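Side-chain contacts in BIFUNCTIONAL PROTEIN Proline utilization A (PutA) (Corynebacterium freiburgense, PDB 5UX5), which oxidises proline to glutamate in two steps, using an FAD-dependent proline dehydrogenase and an NAD-dependent aldehyde dehydrogenase joined in one chain: residues A[165-170]-A[193-198]; A[746-751]-A[801-806]; A[776-781]-A[822-827]. All coordinates share one frame; numbering follows the deposited sequence.

In the fold
The three contacts run in a row from the proline dehydrogenase module into the aldehyde dehydrogenase module. Contact 1 lies in the former, with the side chain of Val-193 about 14 Å from the bound FAD. Contact 2, 15 Å away between centres, meets it across the boundary of the modules: Asp-746 OD1 lies 2.8 Å from Gly-165 N and Asp-746 OD2 lies 2.9 Å from Glu-166 N. Contact 3 is 11 Å from contact 2 between centres. Their strands 804-807 and 824-830 are parallel neighbours, joined where Arg-806 N and O meet Leu-825 O and Ile-827 N. The side chain of Pro-823 in contact 3 is about 11 Å from the bound NAD.

Contact 1 of 3, residues A[165-170]-A[193-198]; sequences GEANNR and VVAQLN
The carbonyl oxygen of Val-193 takes a hydrogen bond from Arg-212 NH1 of helix 202-221 and, across the contact, also meets the methyl group of Ala-167, whose CB lies 3.7 Å from Val-193 O. Every close approach across the contact is made by that methyl. It points from the first turn of helix 164-178 into the backbone bend of 193-195, with CB 3.9 Å from Ala-195 N, while the two methyls face each other at 4.2 Å between Ala-167 CB and Ala-195 CB. Val-161 touches both alanines. The setting is the TIM barrel of the proline dehydrogenase family: helix 164-178 follows strand 151-157, and the loop 193-198 follows strand 185-189 and the short helix 190-193 and leads into helix 202-221, so the methyl packs two neighbouring strand-to-helix connections together on the side where the barrel strands end. Val-193 and Val-194 turn their own side chains the other way, onto Leu-213 and Leu-209 of helix 202-221. CG of Glu-166 stands anti to the backbone N (chi1 -177°), but the chain then bends (chi2 60°) and lays the carboxylate along its own helix. There Asn-169 ND2 reaches Glu-166 OE1 at 3.3 Å from above the carboxylate plane, and Arg-170 NE forms a long salt bridge of 3.6 Å with Glu-166 OE2, which lies in plane at the guanidinium edge.

Contact 2 of 3, residues A[746-751]-A[801-806]; sequences DATRTL and WSPGIR
Thr-748, near the end of helix 740-750, packs on Pro-803, just before strand 804-807, and on Ile-805 within it, a helix-on-strand contact in the alpha/beta fold of the aldehyde dehydrogenase family. The two branches of the threonine do different work. With chi1 at -58°, CG2 stands anti to the backbone N and is directed at the proline ring, lying 3.6 Å from Pro-803 CG and 3.8 Å from Pro-803 CB; the threonine and the proline ring pass alongside each other, pointing opposite ways. The same torsion sets OG1 beside the backbone N, where it bonds to Leu-744 O one turn earlier, so the hydroxyl is satisfied within its own helix. Ile-805 comes tip to tip to this branch: its CG1 lies beside the backbone N and the chain then runs extended (chi2 173°), carrying CD1 to 3.5 Å from Thr-748 OG1. The meeting is one of packing. Leu-751, just past the helix, adds a second apolar touch, its CD1 4.2 Å from Pro-803 CG. Phe-718 of helix 706-718 touches Thr-748, Leu-751 and Pro-803. Gly-804, between the two touching residues, makes backbone hydrogen bonds to Pro-823 and to Leu-825 of strand 824-830. Thr-750, on another side of the helix, links to the proline dehydrogenase module through Asp-164 N; its OG1 donates to Asp-746 O at 2.8 Å, tilted 29° from the carbonyl plane.

Contact 3 of 3, residues A[776-781]-A[822-827]; sequences RGLTTL and GPVLGI
Strand 824-830 is an inner strand of the aldehyde dehydrogenase alpha/beta fold, running parallel between strands 728-734 and 804-807, and its first residue packs against the last turn of helix 772-779. Val-824 sends both methyls to the helix. CG1, anti to the backbone N (chi1 -174°), and CG2, beside the backbone N, straddle the carbonyl oxygen of Gly-777, with Val-824 CG1 at 3.6 Å and Val-824 CG2 at 3.7 Å from Gly-777 O. That oxygen is also hydrogen-bonded to Arg-806 NH2 from the neighbouring strand 804-807, so a buried carbonyl flanked by methyls still has a polar partner. Leu-778 supplies the apolar side of the contact through a single branch: CD2 comes 3.7 Å from Val-824 CG2 and 3.9 Å from Pro-823 CD, its side chain lying across both at a slant. Trp-801 and Pro-770 touch the same leucine. Pro-823 is the centre of an inverse gamma turn, in which Val-824 N makes a weak bond of 2.9 Å to Gly-822 O; the chain bends there just before it enters the strand. At the helix end, Arg-776 O takes two bonds from Thr-780, 2.8 Å from OG1 and 3.2 Å from N, and these reach it from opposite faces of the carbonyl plane. The long side chain of Arg-776 leads off to Glu-782 in a salt bridge and to Trp-814 in a cation-pi contact. Leu-825, next along the strand, turns instead to helix 706-718, so the two helices lie on opposite faces of the strands, the layered alpha/beta arrangement of the aldehyde dehydrogenase fold.

Contact 1 of 3, residues A[165-170]-A[193-198]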
loop_
_atom_site.group_PDB
_atom_site.type_symbol
_atom_site.label_atom_id
_atom_site.label_comp_id
_atom_site.label_asym_id
_atom_site.label_seq_id
_atom_site.Cartn_x
_atom_site.Cartn_y
_atom_site.Cartn_z
ATOM N N GLY A 165 -21.595 9.281 2.244
ATOM C CA GLY A 165 -22.357 10.015 3.244
ATOM C C GLY A 165 -21.731 11.358 3.539
ATOM O O GLY A 165 -22.380 12.395 3.412
ATOM N N GLU A 166 -20.472 11.357 3.974
ATOM C CA GLU A 166 -19.803 12.619 4.234
ATOM C C GLU A 166 -19.560 13.407 2.960
ATOM O O GLU A 166 -19.539 14.639 3.000
ATOM C CB GLU A 166 -18.496 12.376 4.963
ATOM C CG GLU A 166 -17.753 13.640 5.336
ATOM C CD GLU A 166 -18.514 14.575 6.256
ATOM O OE1 GLU A 166 -19.375 14.102 7.059
ATOM O OE2 GLU A 166 -18.177 15.791 6.193
ATOM N N ALA A 167 -19.383 12.735 1.825
ATOM C CA ALA A 167 -19.190 13.469 0.576
ATOM C C ALA A 167 -20.431 14.280 0.224
ATOM O O ALA A 167 -20.336 15.406 -0.285
ATOM C CB ALA A 167 -18.851 12.503 -0.547
ATOM N N ASN A 168 -21.608 13.708 0.463
ATOM C CA ASN A 168 -22.826 14.453 0.236
ATOM C C ASN A 168 -22.928 15.635 1.188
ATOM O O ASN A 168 -23.518 16.675 0.844
ATOM C CB ASN A 168 -24.029 13.529 0.395
ATOM C CG ASN A 168 -25.325 14.261 0.210
ATOM O OD1 ASN A 168 -26.072 14.496 1.168
ATOM N ND2 ASN A 168 -25.575 14.690 -1.012
ATOM N N ASN A 169 -22.369 15.483 2.390
ATOM C CA ASN A 169 -22.371 16.560 3.370
ATOM C C ASN A 169 -21.601 17.769 2.883
ATOM O O ASN A 169 -22.144 18.883 2.880
ATOM C CB ASN A 169 -21.810 16.059 4.692
ATOM C CG ASN A 169 -22.881 15.513 5.573
ATOM O OD1 ASN A 169 -24.051 15.452 5.176
ATOM N ND2 ASN A 169 -22.503 15.096 6.766
ATOM N N ARG A 170 -20.333 17.570 2.466
ATOM C CA ARG A 170 -19.542 18.689 1.952
ATOM C C ARG A 170 -20.278 19.403 0.835
ATOM O O ARG A 170 -20.347 20.634 0.822
ATOM C CB ARG A 170 -18.169 18.237 1.442
ATOM C CG ARG A 170 -17.343 17.588 2.486
ATOM C CD ARG A 170 -16.846 18.618 3.429
ATOM N NE ARG A 170 -15.933 17.986 4.345
ATOM C CZ ARG A 170 -14.634 18.125 4.229
ATOM N NH1 ARG A 170 -14.178 18.880 3.237
ATOM N NH2 ARG A 170 -13.814 17.517 5.076
ATOM N N VAL A 193 -16.329 15.789 -3.131
ATOM C CA VAL A 193 -17.610 15.571 -3.795
ATOM C C VAL A 193 -17.836 14.090 -4.095
ATOM O O VAL A 193 -18.978 13.615 -4.063
ATOM C CB VAL A 193 -17.691 16.445 -5.056
ATOM C CG1 VAL A 193 -18.901 16.109 -5.878
ATOM C CG2 VAL A 193 -17.732 17.907 -4.662
ATOM N N VAL A 194 -16.769 13.354 -4.373
ATOM C CA VAL A 194 -16.802 11.910 -4.556
ATOM C C VAL A 194 -15.803 11.293 -3.569
ATOM O O VAL A 194 -14.600 11.564 -3.641
ATOM C CB VAL A 194 -16.457 11.516 -6.002
ATOM C CG1 VAL A 194 -16.317 10.007 -6.127
ATOM C CG2 VAL A 194 -17.512 12.014 -6.941
ATOM N N ALA A 195 -16.293 10.484 -2.639
ATOM C CA ALA A 195 -15.337 9.819 -1.776
ATOM C C ALA A 195 -14.752 8.619 -2.497
ATOM O O ALA A 195 -15.367 8.069 -3.412
ATOM C CB ALA A 195 -15.977 9.374 -0.472
ATOM N N GLN A 196 -13.551 8.210 -2.053
ATOM C CA GLN A 196 -12.838 7.050 -2.602
ATOM C C GLN A 196 -12.652 7.151 -4.114
ATOM O O GLN A 196 -12.852 6.184 -4.848
ATOM C CB GLN A 196 -13.560 5.750 -2.238
ATOM C CG GLN A 196 -13.579 5.424 -0.739
ATOM C CD GLN A 196 -14.476 4.237 -0.369
ATOM O OE1 GLN A 196 -14.902 3.462 -1.220
ATOM N NE2 GLN A 196 -14.746 4.091 0.920
ATOM N N LEU A 197 -12.286 8.343 -4.588
ATOM C CA LEU A 197 -12.044 8.572 -6.010
ATOM C C LEU A 197 -11.131 7.503 -6.611
ATOM O O LEU A 197 -9.943 7.428 -6.277
ATOM C CB LEU A 197 -11.468 9.972 -6.217
ATOM C CG LEU A 197 -11.828 10.733 -7.491
ATOM C CD1 LEU A 197 -13.297 10.563 -7.864
ATOM C CD2 LEU A 197 -11.472 12.213 -7.308
ATOM N N ASN A 198 -11.688 6.653 -7.461
ATOM C CA ASN A 198 -10.951 5.548 -8.065
ATOM C C ASN A 198 -9.995 6.020 -9.158
ATOM O O ASN A 198 -10.454 6.377 -10.251
ATOM C CB ASN A 198 -11.930 4.546 -8.640
ATOM C CG ASN A 198 -11.250 3.350 -9.285
ATOM O OD1 ASN A 198 -10.007 3.211 -9.301
ATOM N ND2 ASN A 198 -12.084 2.451 -9.815
#

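Contact 2 of 3, residues A[746-751]-A[801-806]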
loop_
_atom_site.group_PDB
_atom_site.type_symbol
_atom_site.label_atom_id
_atom_site.label_comp_id
_atom_site.label_asym_id
_atom_site.label_seq_id
_atom_site.Cartn_x
_atom_site.Cartn_y
_atom_site.Cartn_z
ATOM N N ASP A 746 -19.680 4.382 6.765
ATOM C CA ASP A 746 -19.809 5.212 5.569
ATOM C C ASP A 746 -18.874 4.730 4.460
ATOM O O ASP A 746 -19.267 4.609 3.292
ATOM C CB ASP A 746 -19.545 6.671 5.931
ATOM C CG ASP A 746 -19.882 7.635 4.792
ATOM O OD1 ASP A 746 -20.619 7.230 3.868
ATOM O OD2 ASP A 746 -19.435 8.808 4.828
ATOM N N ALA A 747 -17.625 4.445 4.809
ATOM C CA ALA A 747 -16.670 3.983 3.807
ATOM C C ALA A 747 -17.078 2.633 3.212
ATOM O O ALA A 747 -16.859 2.378 2.024
ATOM C CB ALA A 747 -15.281 3.911 4.431
ATOM N N THR A 748 -17.630 1.735 4.029
ATOM C CA THR A 748 -17.977 0.407 3.527
ATOM C C THR A 748 -19.181 0.457 2.587
ATOM O O THR A 748 -19.178 -0.168 1.518
ATOM C CB THR A 748 -18.226 -0.529 4.707
ATOM O OG1 THR A 748 -17.050 -0.560 5.504
ATOM C CG2 THR A 748 -18.504 -1.934 4.234
ATOM N N ARG A 749 -20.227 1.192 2.969
ATOM C CA ARG A 749 -21.358 1.368 2.065
ATOM C C ARG A 749 -20.938 2.018 0.742
ATOM O O ARG A 749 -21.660 1.889 -0.250
ATOM C CB ARG A 749 -22.454 2.186 2.744
ATOM C CG ARG A 749 -23.012 1.571 4.022
ATOM C CD ARG A 749 -24.417 2.149 4.361
ATOM N NE ARG A 749 -25.050 1.562 5.554
ATOM C CZ ARG A 749 -25.588 0.334 5.628
ATOM N NH1 ARG A 749 -25.579 -0.504 4.586
ATOM N NH2 ARG A 749 -26.142 -0.073 6.767
ATOM N N THR A 750 -19.793 2.720 0.697
ATOM C CA THR A 750 -19.369 3.415 -0.519
ATOM C C THR A 750 -18.601 2.532 -1.521
ATOM O O THR A 750 -18.524 2.888 -2.699
ATOM C CB THR A 750 -18.541 4.658 -0.137
ATOM O OG1 THR A 750 -19.353 5.540 0.642
ATOM C CG2 THR A 750 -18.068 5.438 -1.345
ATOM N N LEU A 751 -18.059 1.390 -1.117
ATOM C CA LEU A 751 -17.366 0.528 -2.072
ATOM C C LEU A 751 -18.257 0.134 -3.246
ATOM O O LEU A 751 -19.405 -0.281 -3.062
ATOM C CB LEU A 751 -16.865 -0.729 -1.373
ATOM C CG LEU A 751 -15.703 -0.534 -0.423
ATOM C CD1 LEU A 751 -15.597 -1.748 0.468
ATOM C CD2 LEU A 751 -14.424 -0.317 -1.233
ATOM N N TRP A 801 -21.100 -10.105 -4.128
ATOM C CA TRP A 801 -21.674 -9.875 -2.805
ATOM C C TRP A 801 -21.210 -8.527 -2.274
ATOM O O TRP A 801 -20.007 -8.230 -2.289
ATOM C CB TRP A 801 -21.278 -10.967 -1.803
ATOM C CG TRP A 801 -22.044 -12.209 -1.956
ATOM C CD1 TRP A 801 -21.853 -13.176 -2.897
ATOM C CD2 TRP A 801 -23.156 -12.643 -1.150
ATOM N NE1 TRP A 801 -22.778 -14.188 -2.728
ATOM C CE2 TRP A 801 -23.590 -13.880 -1.666
ATOM C CE3 TRP A 801 -23.823 -12.104 -0.042
ATOM C CZ2 TRP A 801 -24.649 -14.586 -1.114
ATOM C CZ3 TRP A 801 -24.890 -12.811 0.499
ATOM C CH2 TRP A 801 -25.283 -14.034 -0.033
ATOM N N SER A 802 -22.153 -7.728 -1.777
ATOM C CA SER A 802 -21.792 -6.477 -1.134
ATOM C C SER A 802 -21.161 -6.786 0.229
ATOM O O SER A 802 -21.396 -7.851 0.795
ATOM C CB SER A 802 -23.029 -5.563 -1.002
ATOM O OG SER A 802 -23.642 -5.577 0.286
ATOM N N PRO A 803 -20.319 -5.896 0.755
ATOM C CA PRO A 803 -19.623 -6.201 2.014
ATOM C C PRO A 803 -20.557 -6.088 3.199
ATOM O O PRO A 803 -21.563 -5.378 3.153
ATOM C CB PRO A 803 -18.540 -5.126 2.094
ATOM C CG PRO A 803 -19.108 -3.960 1.284
ATOM C CD PRO A 803 -19.967 -4.561 0.214
ATOM N N GLY A 804 -20.174 -6.747 4.300
ATOM C CA GLY A 804 -20.929 -6.666 5.532
ATOM C C GLY A 804 -20.030 -6.434 6.732
ATOM O O GLY A 804 -18.837 -6.657 6.677
ATOM N N ILE A 805 -20.626 -5.972 7.826
ATOM C CA ILE A 805 -19.901 -5.730 9.074
ATOM C C ILE A 805 -20.755 -6.241 10.244
ATOM O O ILE A 805 -21.857 -5.728 10.483
ATOM C CB ILE A 805 -19.557 -4.242 9.259
ATOM C CG1 ILE A 805 -18.681 -3.747 8.115
ATOM C CG2 ILE A 805 -18.933 -3.968 10.618
ATOM C CD1 ILE A 805 -18.462 -2.287 8.159
ATOM N N ARG A 806 -20.262 -7.277 10.944
ATOM C CA ARG A 806 -20.825 -7.736 12.216
ATOM C C ARG A 806 -20.289 -6.931 13.387
ATOM O O ARG A 806 -19.083 -6.655 13.469
ATOM C CB ARG A 806 -20.446 -9.175 12.501
ATOM C CG ARG A 806 -20.786 -10.109 11.469
ATOM C CD ARG A 806 -20.256 -11.445 11.864
ATOM N NE ARG A 806 -20.652 -12.359 10.818
ATOM C CZ ARG A 806 -21.352 -13.455 11.017
ATOM N NH1 ARG A 806 -21.705 -13.795 12.253
ATOM N NH2 ARG A 806 -21.678 -14.206 9.973
#

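Contact 3 of 3, residues A[776-781]-A[822-827]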
loop_
_atom_site.group_PDB
_atom_site.type_symbol
_atom_site.label_atom_id
_atom_site.label_comp_id
_atom_site.label_asym_id
_atom_site.label_seq_id
_atom_site.Cartn_x
_atom_site.Cartn_y
_atom_site.Cartn_z
ATOM N N ARG A 776 -22.148 -18.903 5.408
ATOM C CA ARG A 776 -22.530 -18.654 6.793
ATOM C C ARG A 776 -22.067 -17.273 7.229
ATOM O O ARG A 776 -22.821 -16.523 7.868
ATOM C CB ARG A 776 -21.968 -19.729 7.719
ATOM C CG ARG A 776 -22.254 -19.435 9.183
ATOM C CD ARG A 776 -21.855 -20.607 10.024
ATOM N NE ARG A 776 -22.180 -20.493 11.439
ATOM C CZ ARG A 776 -21.924 -21.471 12.297
ATOM N NH1 ARG A 776 -21.357 -22.578 11.843
ATOM N NH2 ARG A 776 -22.238 -21.356 13.579
ATOM N N GLY A 777 -20.814 -16.929 6.897
ATOM C CA GLY A 777 -20.295 -15.622 7.247
ATOM C C GLY A 777 -21.081 -14.478 6.634
ATOM O O GLY A 777 -21.204 -13.411 7.246
ATOM N N LEU A 778 -21.630 -14.683 5.428
ATOM C CA LEU A 778 -22.367 -13.634 4.726
ATOM C C LEU A 778 -23.815 -13.463 5.199
ATOM O O LEU A 778 -24.319 -12.332 5.178
ATOM C CB LEU A 778 -22.372 -13.918 3.228
ATOM C CG LEU A 778 -21.070 -13.762 2.458
ATOM C CD1 LEU A 778 -21.222 -14.465 1.128
ATOM C CD2 LEU A 778 -20.687 -12.298 2.275
ATOM N N THR A 779 -24.501 -14.533 5.642
ATOM C CA THR A 779 -25.962 -14.511 5.794
ATOM C C THR A 779 -26.464 -14.635 7.228
ATOM O O THR A 779 -27.512 -14.069 7.556
ATOM C CB THR A 779 -26.610 -15.642 4.979
ATOM O OG1 THR A 779 -26.130 -16.902 5.455
ATOM C CG2 THR A 779 -26.285 -15.520 3.518
ATOM N N THR A 780 -25.721 -15.300 8.100
ATOM C CA THR A 780 -26.189 -15.680 9.424
ATOM C C THR A 780 -25.333 -15.018 10.493
ATOM O O THR A 780 -24.128 -14.859 10.307
ATOM C CB THR A 780 -26.148 -17.212 9.610
ATOM O OG1 THR A 780 -24.795 -17.643 9.499
ATOM C CG2 THR A 780 -26.984 -17.965 8.569
ATOM N N LEU A 781 -25.970 -14.595 11.584
ATOM C CA LEU A 781 -25.322 -14.013 12.752
ATOM C C LEU A 781 -25.210 -15.023 13.893
ATOM O O LEU A 781 -25.882 -16.055 13.903
ATOM C CB LEU A 781 -26.098 -12.794 13.231
ATOM C CG LEU A 781 -26.264 -11.692 12.185
ATOM C CD1 LEU A 781 -27.579 -11.795 11.406
ATOM C CD2 LEU A 781 -26.232 -10.387 12.899
ATOM N N GLY A 822 -13.869 -13.949 2.643
ATOM C CA GLY A 822 -14.858 -13.191 1.915
ATOM C C GLY A 822 -15.045 -11.792 2.472
ATOM O O GLY A 822 -14.297 -11.342 3.340
ATOM N N PRO A 823 -16.003 -11.094 1.984
ATOM C CA PRO A 823 -16.166 -9.663 2.306
ATOM C C PRO A 823 -16.952 -9.411 3.595
ATOM O O PRO A 823 -17.995 -8.751 3.591
ATOM C CB PRO A 823 -16.910 -9.134 1.073
ATOM C CG PRO A 823 -17.336 -10.379 0.275
ATOM C CD PRO A 823 -17.060 -11.575 1.089
ATOM N N VAL A 824 -16.443 -9.929 4.714
ATOM C CA VAL A 824 -17.102 -9.836 6.009
ATOM C C VAL A 824 -16.076 -9.420 7.050
ATOM O O VAL A 824 -15.053 -10.091 7.227
ATOM C CB VAL A 824 -17.748 -11.169 6.428
ATOM C CG1 VAL A 824 -18.558 -11.001 7.716
ATOM C CG2 VAL A 824 -18.582 -11.761 5.299
ATOM N N LEU A 825 -16.376 -8.348 7.762
ATOM C CA LEU A 825 -15.556 -7.821 8.834
ATOM C C LEU A 825 -16.345 -7.894 10.120
ATOM O O LEU A 825 -17.529 -7.571 10.131
ATOM C CB LEU A 825 -15.183 -6.376 8.560
ATOM C CG LEU A 825 -14.586 -5.585 9.709
ATOM C CD1 LEU A 825 -13.184 -6.088 9.990
ATOM C CD2 LEU A 825 -14.583 -4.115 9.325
ATOM N N GLY A 826 -15.704 -8.310 11.204
ATOM C CA GLY A 826 -16.347 -8.363 12.514
ATOM C C GLY A 826 -15.692 -7.385 13.475
ATOM O O GLY A 826 -14.464 -7.257 13.498
ATOM N N ILE A 827 -16.512 -6.721 14.288
ATOM C CA ILE A 827 -16.031 -5.782 15.296
ATOM C C ILE A 827 -16.147 -6.439 16.653
ATOM O O ILE A 827 -17.209 -6.953 17.005
ATOM C CB ILE A 827 -16.821 -4.464 15.293
ATOM C CG1 ILE A 827 -16.896 -3.886 13.881
ATOM C CG2 ILE A 827 -16.191 -3.477 16.291
ATOM C CD1 ILE A 827 -17.698 -2.626 13.795
#